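Local atomic coordinates of Glyco_hydro_cc domain-containing protein (Pseudomonas viridiflava, PDB entry 6UAV), a protein that hydrolyses beta-1,3-glucan as an endo-beta-1,3-glucanase of glycoside hydrolase family 128, subgroup II. Residues Leu18-Thr23 with Ser238-Glu243; Glu209-Leu214 with Gln251-Leu256. All coordinates share one frame; numbering follows the deposited sequence. Where two conformers were deposited one is given.

Both contacts lie at the seam of an eight-stranded parallel TIM barrel, where the first and last strands, 6-9 and 220-225, meet. Their centres are about 15 Å apart. Along the chain the segments alternate: 18-23, 209-214, 238-243, then 251-256. Interaction 1 sets helix 15-22, which follows the first strand, against the loop after the eighth; interaction 2 sets helix 200-216, which precedes the eighth strand, against helix 248-255. Leu254 packs on the backbone oxygens of Ala20 and Leu21, and Leu239 touches Tyr253, so the two contacts touch through helix 248-255. Interaction 1 thus brings an early helix against a late loop, whereas interaction 2 joins two neighbouring late helices.

Interaction 1. Residues Leu18-Thr23 with Ser238-Glu243; sequences LSALST and SLLDAE
Leu21 and Leu240 meet through their methyl groups at the closing seam of the TIM barrel, where helix 15-22, just after the first strand, faces the loop that follows the eighth. The compact part of this contact is small and wholly apolar. Leu21 CD1 lies 4.1 Å from Leu240 CD1, and the two side chains cross at about a right angle. In both leucines CG stands beside the backbone N and anti to the carbonyl carbon (chi1 -70° in Leu21, -68° in Leu240), which carries each branched end into the space between the backbones. Leucine suits these buried places because its forked tip fills them without bringing in a polar atom. Leu239 lies just beyond this pair, directed at the helix, and packs on Leu249 and Tyr253 of helix 248-255. Backbone hydrogen bonds of Leu239 with Thr227 and of Leu240 with Gly228 hold this part of the loop in place.

Farther along, the loop turns outward to solvent. The charged Asp241 and Glu243 are exposed, as suits their type, and Glu243 OE2 forms a salt bridge with Arg38 and a hydrogen bond with Ser14. On the helix, the looser margin is Ala20, partly exposed, which points its one methyl at the loop; so small a residue suits a thin margin. That methyl, CB, just meets Leu240 CD2 at 4.3 Å.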
ATOM      1  N   LEU A  18       7.564  15.833  -5.920  1.00 15.61           N
ATOM      2  CA  LEU A  18       8.731  14.912  -5.751  1.00 15.77           C
ATOM      3  C   LEU A  18       9.944  15.600  -5.135  1.00 15.48           C
ATOM      4  O   LEU A  18      10.604  14.943  -4.306  1.00 15.31           O
ATOM      5  CB  LEU A  18       9.101  14.280  -7.089  1.00 16.77           C
ATOM      6  CG  LEU A  18       8.094  13.284  -7.606  1.00 16.74           C
ATOM      7  CD1 LEU A  18       8.478  12.854  -9.012  1.00 17.64           C
ATOM      8  CD2 LEU A  18       7.936  12.111  -6.668  1.00 17.02           C
ATOM      9  N   SER A  19      10.280  16.844  -5.485  1.00 14.94           N
ATOM     10  CA  SER A  19      11.423  17.555  -4.863  1.00 15.47           C
ATOM     11  C   SER A  19      11.196  17.552  -3.347  1.00 15.92           C
ATOM     12  O   SER A  19      12.130  17.176  -2.569  1.00 16.04           O
ATOM     13  CB  SER A  19      11.567  18.968  -5.373  1.00 16.00           C
ATOM     14  OG  SER A  19      12.063  19.022  -6.712  1.00 16.18           O
ATOM     15  N   ALA A  20       9.972  17.890  -2.931  1.00 15.47           N
ATOM     16  CA  ALA A  20       9.618  18.064  -1.498  1.00 16.43           C
ATOM     17  C   ALA A  20       9.719  16.693  -0.793  1.00 16.24           C
ATOM     18  O   ALA A  20      10.341  16.597   0.307  1.00 16.91           O
ATOM     19  CB  ALA A  20       8.228  18.681  -1.434  1.00 16.09           C
ATOM     20  N   LEU A  21       9.158  15.658  -1.418  1.00 15.91           N
ATOM     21  CA  LEU A  21       9.020  14.315  -0.783  1.00 16.03           C
ATOM     22  C   LEU A  21      10.351  13.574  -0.805  1.00 16.43           C
ATOM     23  O   LEU A  21      10.553  12.759   0.066  1.00 14.98           O
ATOM     24  CB  LEU A  21       7.968  13.482  -1.494  1.00 15.41           C
ATOM     25  CG  LEU A  21       6.535  13.969  -1.299  1.00 16.11           C
ATOM     26  CD1 LEU A  21       5.654  13.288  -2.294  1.00 16.32           C
ATOM     27  CD2 LEU A  21       6.049  13.794   0.139  1.00 16.49           C
ATOM     28  N   SER A  22      11.220  13.819  -1.762  1.00 17.90           N
ATOM     29  CA  SER A  22      12.246  12.805  -2.089  1.00 18.02           C
ATOM     30  C   SER A  22      13.396  12.827  -1.100  1.00 18.52           C
ATOM     31  O   SER A  22      14.149  11.863  -1.101  1.00 18.90           O
ATOM     32  CB  SER A  22      12.724  13.004  -3.498  1.00 19.72           C
ATOM     33  OG  SER A  22      13.399  14.220  -3.570  1.00 21.36           O
ATOM     34  N   THR A  23      13.469  13.819  -0.218  1.00 18.64           N
ATOM     35  CA  THR A  23      14.501  13.837   0.855  1.00 19.59           C
ATOM     36  C   THR A  23      14.318  12.666   1.819  1.00 18.54           C
ATOM     37  O   THR A  23      15.331  12.183   2.338  1.00 19.26           O
ATOM     38  CB  THR A  23      14.534  15.181   1.579  1.00 21.91           C
ATOM     39  OG1 THR A  23      13.262  15.295   2.214  1.00 22.65           O
ATOM     40  CG2 THR A  23      14.851  16.290   0.594  1.00 23.18           C
ATOM     41  N   SER A 238      -2.662  15.063   5.816  1.00 15.25           N
ATOM     42  CA  SER A 238      -1.941  15.543   4.595  1.00 14.74           C
ATOM     43  C   SER A 238      -0.438  15.788   4.846  1.00 14.45           C
ATOM     44  O   SER A 238      -0.071  16.502   5.817  1.00 15.24           O
ATOM     45  CB  SER A 238      -2.584  16.799   4.010  1.00 15.18           C
ATOM     46  OG  SER A 238      -3.917  16.532   3.568  1.00 15.14           O
ATOM     47  N   LEU A 239       0.411  15.300   3.935  1.00 13.45           N
ATOM     48  CA  LEU A 239       1.864  15.558   3.943  1.00 13.92           C
ATOM     49  C   LEU A 239       2.236  16.794   3.102  1.00 13.94           C
ATOM     50  O   LEU A 239       3.332  17.314   3.310  1.00 14.85           O
ATOM     51  CB  LEU A 239       2.593  14.363   3.363  1.00 13.75           C
ATOM     52  CG  LEU A 239       2.384  13.013   4.031  1.00 13.91           C
ATOM     53  CD1 LEU A 239       3.076  11.965   3.207  1.00 14.18           C
ATOM     54  CD2 LEU A 239       2.894  12.973   5.453  1.00 14.62           C
ATOM     55  N   LEU A 240       1.335  17.260   2.248  1.00 15.21           N
ATOM     56  CA  LEU A 240       1.593  18.340   1.250  1.00 15.75           C
ATOM     57  C   LEU A 240       0.486  19.395   1.354  1.00 16.74           C
ATOM     58  O   LEU A 240      -0.666  19.071   1.720  1.00 16.22           O
ATOM     59  CB  LEU A 240       1.636  17.764  -0.169  1.00 15.86           C
ATOM     60  CG  LEU A 240       2.831  16.862  -0.460  1.00 15.88           C
ATOM     61  CD1 LEU A 240       2.567  15.967  -1.658  1.00 15.56           C
ATOM     62  CD2 LEU A 240       4.144  17.662  -0.595  1.00 17.41           C
ATOM     63  N   ASP A 241       0.815  20.636   0.996  1.00 17.64           N
ATOM     64  CA  ASP A 241      -0.238  21.698   0.955  1.00 19.24           C
ATOM     65  C   ASP A 241      -0.148  22.339  -0.435  1.00 18.53           C
ATOM     66  O   ASP A 241      -0.639  21.696  -1.403  1.00 18.48           O
ATOM     67  CB  ASP A 241      -0.132  22.663   2.125  1.00 21.93           C
ATOM     68  CG  ASP A 241      -1.298  23.640   2.224  1.00 24.21           C
ATOM     69  OD1 ASP A 241      -2.271  23.543   1.422  1.00 26.50           O
ATOM     70  OD2 ASP A 241      -1.206  24.514   3.038  1.00 28.67           O
ATOM     71  N   ALA A 242       0.464  23.517  -0.564  1.00 18.94           N
ATOM     72  CA  ALA A 242       0.678  24.135  -1.892  1.00 19.04           C
ATOM     73  C   ALA A 242       1.488  23.155  -2.749  1.00 18.10           C
ATOM     74  O   ALA A 242       2.265  22.383  -2.214  1.00 18.13           O
ATOM     75  CB  ALA A 242       1.403  25.473  -1.747  1.00 19.87           C
ATOM     76  N   GLU A 243       1.399  23.262  -4.070  1.00 17.98           N
ATOM     77  CA  GLU A 243       2.283  22.492  -4.960  1.00 17.47           C
ATOM     78  C   GLU A 243       3.749  22.654  -4.538  1.00 17.25           C
ATOM     79  O   GLU A 243       4.251  23.792  -4.393  1.00 17.40           O
ATOM     80  CB  GLU A 243       2.029  22.855  -6.411  1.00 17.91           C
ATOM     81  CG  GLU A 243       2.864  22.053  -7.361  1.00 18.13           C
ATOM     82  CD  GLU A 243       2.448  22.208  -8.804  1.00 18.32           C
ATOM     83  OE1 GLU A 243       1.570  23.040  -9.077  1.00 19.94           O
ATOM     84  OE2 GLU A 243       3.108  21.574  -9.624  1.00 18.04           O
TER

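Interaction 2. Residues Glu209-Leu214 with Gln251-Leu256; sequences EMVTML and QYYLSL
Val211 carries this contact alone for its helix, meeting both Tyr253 and Leu256. Along helix 200-216, the exposed Glu209 makes weak hydrogen bonds to Gln205 and Gln206 of its own helix. Met210 turns to another neighbour, its long side chain reaching Leu166 of helix 166-173. Val211 follows, directed at the end of helix 248-255 and at Leu256 just beyond it. Its CG2 reaches the edge of the Tyr253 ring, lying in the ring plane 3.9 Å from CE1, while Leu256 CD1 nestles against the valine branch point, 4.0 Å from CB. CG1 is anti to the backbone N (chi1 166°) and CG2 is beside it, an arrangement that divides the fork: CG2 serves both partners, whereas CG1 packs on Leu256 alone. Valine suits the place because two methyls on CB let one short side chain touch two partners. Tyrosine suits the facing position because its ring offers an apolar edge while the hydroxyl of this buried residue hydrogen-bonds the backbone O of Gly7, in the first strand. Next, Thr212 hydrogen-bonds its OG1 to Ala208 O. Leu214 packs inward on Val220 and Tyr223 of strand 220-225. Such apolar packing between consecutive outer helices, with the intervening strand beneath, is typical of the (beta/alpha)8 TIM barrel.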
ATOM      1  N   GLU A 209       4.857   6.810  16.407  1.00 17.59           N
ATOM      2  CA  GLU A 209       4.681   5.462  17.011  1.00 18.75           C
ATOM      3  C   GLU A 209       4.591   4.414  15.890  1.00 17.07           C
ATOM      4  O   GLU A 209       5.327   3.438  15.923  1.00 16.51           O
ATOM      5  CB  GLU A 209       3.421   5.404  17.877  1.00 21.01           C
ATOM      6  CG  GLU A 209       3.751   5.758  19.291  1.00 23.93           C
ATOM      7  CD  GLU A 209       2.769   5.353  20.374  1.00 25.36           C
ATOM      8  OE1 GLU A 209       1.767   4.644  20.069  1.00 28.99           O
ATOM      9  OE2 GLU A 209       3.015   5.801  21.509  1.00 29.24           O
ATOM     10  N   MET A 210       3.715   4.644  14.923  1.00 15.96           N
ATOM     11  CA  MET A 210       3.464   3.651  13.852  1.00 15.85           C
ATOM     12  C   MET A 210       4.719   3.515  12.993  1.00 15.36           C
ATOM     13  O   MET A 210       5.067   2.383  12.686  1.00 14.45           O
ATOM     14  CB  MET A 210       2.267   4.057  13.018  1.00 16.60           C
ATOM     15  CG  MET A 210       1.036   4.161  13.849  1.00 18.86           C
ATOM     16  SD  MET A 210      -0.475   4.794  12.934  1.00 21.03           S
ATOM     17  CE  MET A 210      -0.931   3.173  12.405  1.00 21.25           C
ATOM     18  N   VAL A 211       5.349   4.613  12.609  1.00 15.30           N
ATOM     19  CA  VAL A 211       6.550   4.528  11.735  1.00 15.14           C
ATOM     20  C   VAL A 211       7.655   3.795  12.491  1.00 16.08           C
ATOM     21  O   VAL A 211       8.361   2.911  11.878  1.00 16.48           O
ATOM     22  CB  VAL A 211       7.010   5.931  11.251  1.00 14.78           C
ATOM     23  CG1 VAL A 211       8.425   5.885  10.650  1.00 15.35           C
ATOM     24  CG2 VAL A 211       6.028   6.458  10.250  1.00 14.41           C
ATOM     25  N   THR A 212       7.854   4.103  13.772  1.00 17.10           N
ATOM     26  CA  THR A 212       8.939   3.434  14.543  1.00 18.16           C
ATOM     27  C   THR A 212       8.662   1.936  14.552  1.00 16.97           C
ATOM     28  O   THR A 212       9.620   1.131  14.437  1.00 15.87           O
ATOM     29  CB  THR A 212       9.060   3.966  15.963  1.00 20.55           C
ATOM     30  OG1 THR A 212       9.391   5.348  15.848  1.00 23.20           O
ATOM     31  CG2 THR A 212      10.111   3.247  16.774  1.00 22.33           C
ATOM     32  N   MET A 213       7.418   1.579  14.806  1.00 15.58           N
ATOM     33  CA  MET A 213       7.043   0.158  14.908  1.00 16.38           C
ATOM     34  C   MET A 213       7.283  -0.515  13.541  1.00 15.23           C
ATOM     35  O   MET A 213       7.913  -1.610  13.527  1.00 15.29           O
ATOM     36  CB  MET A 213       5.591   0.066  15.374  1.00 16.32           C
ATOM     37  CG  MET A 213       5.063  -1.344  15.497  1.00 16.45           C
ATOM     38  SD  MET A 213       4.390  -1.959  13.949  1.00 16.17           S
ATOM     39  CE  MET A 213       2.978  -0.884  13.742  1.00 15.97           C
ATOM     40  N   LEU A 214       6.910   0.131  12.432  1.00 14.28           N
ATOM     41  CA  LEU A 214       7.004  -0.484  11.086  1.00 13.89           C
ATOM     42  C   LEU A 214       8.473  -0.580  10.667  1.00 14.29           C
ATOM     43  O   LEU A 214       8.814  -1.578  10.059  1.00 15.65           O
ATOM     44  CB  LEU A 214       6.178   0.292  10.083  1.00 13.85           C
ATOM     45  CG  LEU A 214       4.673   0.255  10.313  1.00 13.29           C
ATOM     46  CD1 LEU A 214       3.990   1.253   9.376  1.00 14.16           C
ATOM     47  CD2 LEU A 214       4.054  -1.154  10.126  1.00 13.26           C
ATOM     48  N   GLN A 251       6.961  17.318   6.668  1.00 18.00           N
ATOM     49  CA  GLN A 251       8.363  17.520   7.078  1.00 20.87           C
ATOM     50  C   GLN A 251       8.654  16.454   8.152  1.00 19.42           C
ATOM     51  O   GLN A 251       9.760  15.853   8.164  1.00 19.83           O
ATOM     52  CB  GLN A 251       8.559  18.973   7.544  1.00 24.45           C
ATOM     53  CG  GLN A 251      10.007  19.364   7.710  1.00 29.74           C
ATOM     54  CD  GLN A 251      10.591  19.945   6.440  1.00 33.67           C
ATOM     55  OE1 GLN A 251      11.459  19.348   5.793  1.00 37.54           O
ATOM     56  NE2 GLN A 251      10.118  21.134   6.063  1.00 38.04           N
ATOM     57  N   TYR A 252       7.742  16.273   9.096  1.00 18.14           N
ATOM     58  CA  TYR A 252       7.974  15.383  10.256  1.00 17.58           C
ATOM     59  C   TYR A 252       8.177  13.948   9.751  1.00 16.60           C
ATOM     60  O   TYR A 252       9.209  13.298  10.064  1.00 16.98           O
ATOM     61  CB  TYR A 252       6.833  15.518  11.258  1.00 18.00           C
ATOM     62  CG  TYR A 252       7.026  14.743  12.532  1.00 19.13           C
ATOM     63  CD1 TYR A 252       8.024  15.103  13.421  1.00 20.32           C
ATOM     64  CD2 TYR A 252       6.160  13.748  12.921  1.00 19.37           C
ATOM     65  CE1 TYR A 252       8.186  14.462  14.642  1.00 21.84           C
ATOM     66  CE2 TYR A 252       6.298  13.106  14.140  1.00 20.18           C
ATOM     67  CZ  TYR A 252       7.329  13.435  15.001  1.00 21.43           C
ATOM     68  OH  TYR A 252       7.537  12.794  16.204  1.00 22.13           O
ATOM     69  N   TYR A 253       7.268  13.490   8.910  1.00 15.54           N
ATOM     70  CA  TYR A 253       7.354  12.142   8.276  1.00 14.87           C
ATOM     71  C   TYR A 253       8.728  11.883   7.666  1.00 15.35           C
ATOM     72  O   TYR A 253       9.348  10.791   7.897  1.00 15.65           O
ATOM     73  CB  TYR A 253       6.274  11.979   7.225  1.00 14.45           C
ATOM     74  CG  TYR A 253       6.131  10.606   6.612  1.00 13.68           C
ATOM     75  CD1 TYR A 253       5.918   9.469   7.368  1.00 13.42           C
ATOM     76  CD2 TYR A 253       6.122  10.435   5.231  1.00 13.18           C
ATOM     77  CE1 TYR A 253       5.745   8.208   6.809  1.00 12.83           C
ATOM     78  CE2 TYR A 253       5.914   9.193   4.650  1.00 12.55           C
ATOM     79  CZ  TYR A 253       5.697   8.064   5.432  1.00 12.21           C
ATOM     80  OH  TYR A 253       5.517   6.814   4.939  1.00 12.16           O
ATOM     81  N   LEU A 254       9.211  12.837   6.886  1.00 15.49           N
ATOM     82  CA  LEU A 254      10.464  12.637   6.123  1.00 16.15           C
ATOM     83  C   LEU A 254      11.664  12.625   7.046  1.00 17.03           C
ATOM     84  O   LEU A 254      12.731  12.040   6.635  1.00 18.74           O
ATOM     85  CB  LEU A 254      10.571  13.706   5.018  1.00 16.26           C
ATOM     86  CG  LEU A 254       9.379  13.794   4.069  1.00 16.45           C
ATOM     87  CD1 LEU A 254       9.602  14.906   3.051  1.00 16.88           C
ATOM     88  CD2 LEU A 254       9.107  12.500   3.361  1.00 16.12           C
ATOM     89  N   SER A 255      11.548  13.223   8.222  1.00 18.03           N
ATOM     90  CA  SER A 255      12.650  13.385   9.211  1.00 19.26           C
ATOM     91  C   SER A 255      12.773  12.168  10.110  1.00 19.58           C
ATOM     92  O   SER A 255      13.805  12.057  10.790  1.00 19.56           O
ATOM     93  CB  SER A 255      12.373  14.577  10.124  0.56 19.95           C
ATOM     94  OG  SER A 255      11.460  14.188  11.204  0.56 19.88           O
ATOM     95  N   LEU A 256      11.738  11.348  10.213  1.00 18.82           N
ATOM     96  CA  LEU A 256      11.728  10.250  11.217  1.00 19.78           C
ATOM     97  C   LEU A 256      12.908   9.311  10.975  1.00 19.44           C
ATOM     98  O   LEU A 256      13.290   9.032   9.837  1.00 18.17           O
ATOM     99  CB  LEU A 256      10.372   9.536  11.182  1.00 19.35           C
ATOM    100  CG  LEU A 256       9.262  10.389  11.796  1.00 20.24           C
ATOM    101  CD1 LEU A 256       7.875   9.786  11.542  1.00 20.18           C
ATOM    102  CD2 LEU A 256       9.510  10.616  13.264  1.00 21.75           C
TER